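Local coordinates for protein probable porin (Pseudomonas aeruginosa, PDB 4FT6) that forms a beta-barrel channel in the outer membrane with porin activity and probably lets small solutes diffuse across it, as in other OprD-family porins, at residues Glu63-Leu68 and Leu114-Pro119. Residues are numbered along the deposited sequence; the frame is centred on the assembly and turned at random.
Sequences ELIGQL and LGELLP. With C8E ((hydroxyethyloxy)tri(ethyloxy)octane), chain D; DMU (decyl-beta-D-maltopyranoside), chain F.
Ile65 meets Leu118 through methyl ends: CD1 of Ile65 lies 3.7 Å from CD1 of Leu118 and 3.9 Å from its CG, the two side chains crossing obliquely. The reach of Ile65 follows from its torsions, with CG1 opposite the carbonyl carbon (chi1 -55°) and CD1 fully extended beyond it (chi2 180°). The same methyl also sits against Glu116, 3.9 Å from its backbone O and 4.2 Å from its CG, which places Ile65 between the bend at Glu116 and the side chain of Leu118. The backbones stay well apart, Ile65 CA and Glu116 CA being 7.1 Å from each other, and the side chain of Ile65 spans that gap. In the OprD-type barrel, strand 58-71 is a wall strand, paired by its backbone with strands 37-50 and 95-107; the chain of 114-119 turns a corner at Gly115 and Glu116 and leaves the wall, consistent with an inward-folded loop packing on the barrel's inner face. Gln67 and Glu116 approach at about a right angle with amide and carboxylate planes 46° apart; Gln67 NE2 stands 4.1 Å from Glu116 OE2, too far for a hydrogen bond. That carboxylate is gripped at both oxygens instead, which would hold its rotation: OE2 by a salt bridge to Arg98 NE and a hydrogen bond with Thr135 OG1, OE1 by a hydrogen bond from Gln137 NE2. Arg98 would probably favour its charged form. The terminal carbon C1 of the detergent C8E lies 3.5 Å from Glu116 OE1 and also near Glu116 CB, so the alkyl tail ends against this side chain in plain van der Waals contact.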
# COMPACT_ATOMS: atom_id res chain seq x y z
N GLU A 63 -21.38 1.71 -6.64
CA GLU A 63 -20.66 1.92 -5.39
C GLU A 63 -20.29 3.40 -5.25
O GLU A 63 -20.25 4.14 -6.24
CB GLU A 63 -19.42 1.03 -5.33
CG GLU A 63 -19.74 -0.45 -5.28
CD GLU A 63 -18.52 -1.34 -5.01
OE1 GLU A 63 -17.36 -0.84 -4.98
OE2 GLU A 63 -18.73 -2.55 -4.82
N LEU A 64 -20.02 3.83 -4.03
CA LEU A 64 -19.68 5.22 -3.77
C LEU A 64 -18.54 5.26 -2.77
O LEU A 64 -18.56 4.54 -1.76
CB LEU A 64 -20.89 5.96 -3.19
CG LEU A 64 -20.92 7.48 -3.25
CD1 LEU A 64 -21.22 7.93 -4.67
CD2 LEU A 64 -21.96 8.03 -2.30
N ILE A 65 -17.52 6.06 -3.05
CA ILE A 65 -16.45 6.28 -2.07
C ILE A 65 -16.39 7.76 -1.70
O ILE A 65 -16.22 8.63 -2.56
CB ILE A 65 -15.09 5.79 -2.60
CG1 ILE A 65 -15.20 4.32 -3.01
CG2 ILE A 65 -14.02 5.98 -1.53
CD1 ILE A 65 -13.92 3.71 -3.55
N GLY A 66 -16.56 8.04 -0.41
CA GLY A 66 -16.56 9.41 0.06
C GLY A 66 -15.42 9.61 1.05
O GLY A 66 -15.19 8.76 1.93
N GLN A 67 -14.71 10.72 0.91
CA GLN A 67 -13.60 11.03 1.80
C GLN A 67 -13.74 12.41 2.43
O GLN A 67 -14.22 13.35 1.80
CB GLN A 67 -12.28 10.94 1.02
CG GLN A 67 -12.05 9.62 0.31
CD GLN A 67 -10.69 9.56 -0.36
OE1 GLN A 67 -9.67 9.89 0.25
NE2 GLN A 67 -10.66 9.15 -1.62
N LEU A 68 -13.31 12.53 3.68
CA LEU A 68 -13.25 13.82 4.38
C LEU A 68 -12.11 13.77 5.39
O LEU A 68 -12.11 12.92 6.29
CB LEU A 68 -14.57 14.09 5.11
CG LEU A 68 -14.69 15.37 5.96
CD1 LEU A 68 -14.37 16.62 5.15
CD2 LEU A 68 -16.09 15.49 6.54
N LEU A 114 -16.00 0.37 -12.80
CA LEU A 114 -15.48 1.57 -13.42
C LEU A 114 -15.66 2.77 -12.49
O LEU A 114 -16.56 2.77 -11.66
CB LEU A 114 -16.20 1.81 -14.74
CG LEU A 114 -16.09 0.60 -15.66
CD1 LEU A 114 -17.41 0.35 -16.36
CD2 LEU A 114 -14.98 0.82 -16.66
N GLY A 115 -14.80 3.78 -12.61
CA GLY A 115 -14.98 5.00 -11.85
C GLY A 115 -13.91 5.17 -10.79
O GLY A 115 -12.72 5.02 -11.08
N GLU A 116 -14.34 5.50 -9.57
CA GLU A 116 -13.42 5.65 -8.45
C GLU A 116 -13.02 4.27 -7.90
O GLU A 116 -13.86 3.49 -7.44
CB GLU A 116 -14.06 6.53 -7.35
CG GLU A 116 -13.13 6.91 -6.20
CD GLU A 116 -12.18 8.07 -6.54
OE1 GLU A 116 -11.93 8.31 -7.74
OE2 GLU A 116 -11.68 8.75 -5.60
N LEU A 117 -11.73 3.95 -7.95
CA LEU A 117 -11.28 2.61 -7.59
C LEU A 117 -10.23 2.59 -6.48
O LEU A 117 -9.45 3.54 -6.34
CB LEU A 117 -10.73 1.88 -8.82
CG LEU A 117 -11.81 1.64 -9.86
CD1 LEU A 117 -11.21 1.13 -11.17
CD2 LEU A 117 -12.87 0.68 -9.33
N LEU A 118 -10.23 1.49 -5.72
CA LEU A 118 -9.21 1.20 -4.71
C LEU A 118 -8.44 -0.08 -5.07
O LEU A 118 -8.59 -1.11 -4.40
CB LEU A 118 -9.86 1.04 -3.33
CG LEU A 118 -10.40 2.32 -2.68
CD1 LEU A 118 -11.40 1.96 -1.57
CD2 LEU A 118 -9.25 3.21 -2.13
N PRO A 119 -7.61 -0.02 -6.13
CA PRO A 119 -6.93 -1.26 -6.57
C PRO A 119 -5.88 -1.75 -5.59
O PRO A 119 -5.06 -0.96 -5.11
CB PRO A 119 -6.22 -0.84 -7.88
CG PRO A 119 -6.02 0.65 -7.75
CD PRO A 119 -7.24 1.14 -6.96
C1 C8E D . -14.70 9.20 -9.76
C2 C8E D . -16.20 9.10 -10.05
C3 C8E D . -16.77 10.40 -10.62
C4 C8E D . -17.55 11.23 -9.61
C5 C8E D . -19.05 11.08 -9.80
C6 C8E D . -19.91 12.00 -8.94
C7 C8E D . -20.65 11.27 -7.83
C8 C8E D . -21.92 12.03 -7.45
O9 C8E D . -22.84 11.27 -6.69
C10 C8E D . -22.69 11.39 -5.29
C11 C8E D . -23.97 11.91 -4.63
O12 C8E D . -25.10 11.15 -4.99
C13 C8E D . -26.12 11.16 -4.01
C14 C8E D . -27.06 9.97 -4.16
O15 C8E D . -26.80 8.99 -3.18
C1 DMU F . -14.55 16.04 -5.55
C2 DMU F . -13.30 16.29 -6.47
C3 DMU F . -13.04 17.92 -6.75
C4 DMU F . -13.43 18.76 -5.48
O5 DMU F . -14.69 18.37 -5.02
C6 DMU F . -14.64 17.08 -4.47
O7 DMU F . -11.73 18.29 -7.35
O16 DMU F . -15.73 16.87 -3.57
C18 DMU F . -16.06 17.91 -2.68
C19 DMU F . -17.33 17.60 -1.89
C22 DMU F . -17.31 16.17 -1.39
C25 DMU F . -18.71 15.78 -0.93
C28 DMU F . -18.65 15.39 0.54
C31 DMU F . -18.68 13.87 0.65
C34 DMU F . -17.81 13.47 1.82
C37 DMU F . -18.42 12.30 2.56
C40 DMU F . -17.41 11.73 3.52
C43 DMU F . -18.15 11.07 4.64
O49 DMU F . -14.40 14.78 -5.04
O55 DMU F . -13.16 15.34 -7.59
C57 DMU F . -13.46 20.18 -5.90
O61 DMU F . -14.40 20.28 -6.92
C5 DMU F . -10.21 17.33 -8.94
C7 DMU F . -9.67 18.50 -9.67
C8 DMU F . -10.81 19.10 -10.60
C9 DMU F . -12.06 18.11 -10.65
O1 DMU F . -12.56 18.04 -9.38
C10 DMU F . -11.64 17.50 -8.49
O2 DMU F . -11.16 20.50 -10.20
O3 DMU F . -10.12 16.20 -9.73
O4 DMU F . -8.48 18.17 -10.30
C11 DMU F . -13.19 18.47 -11.58
O6 DMU F . -14.22 17.55 -11.41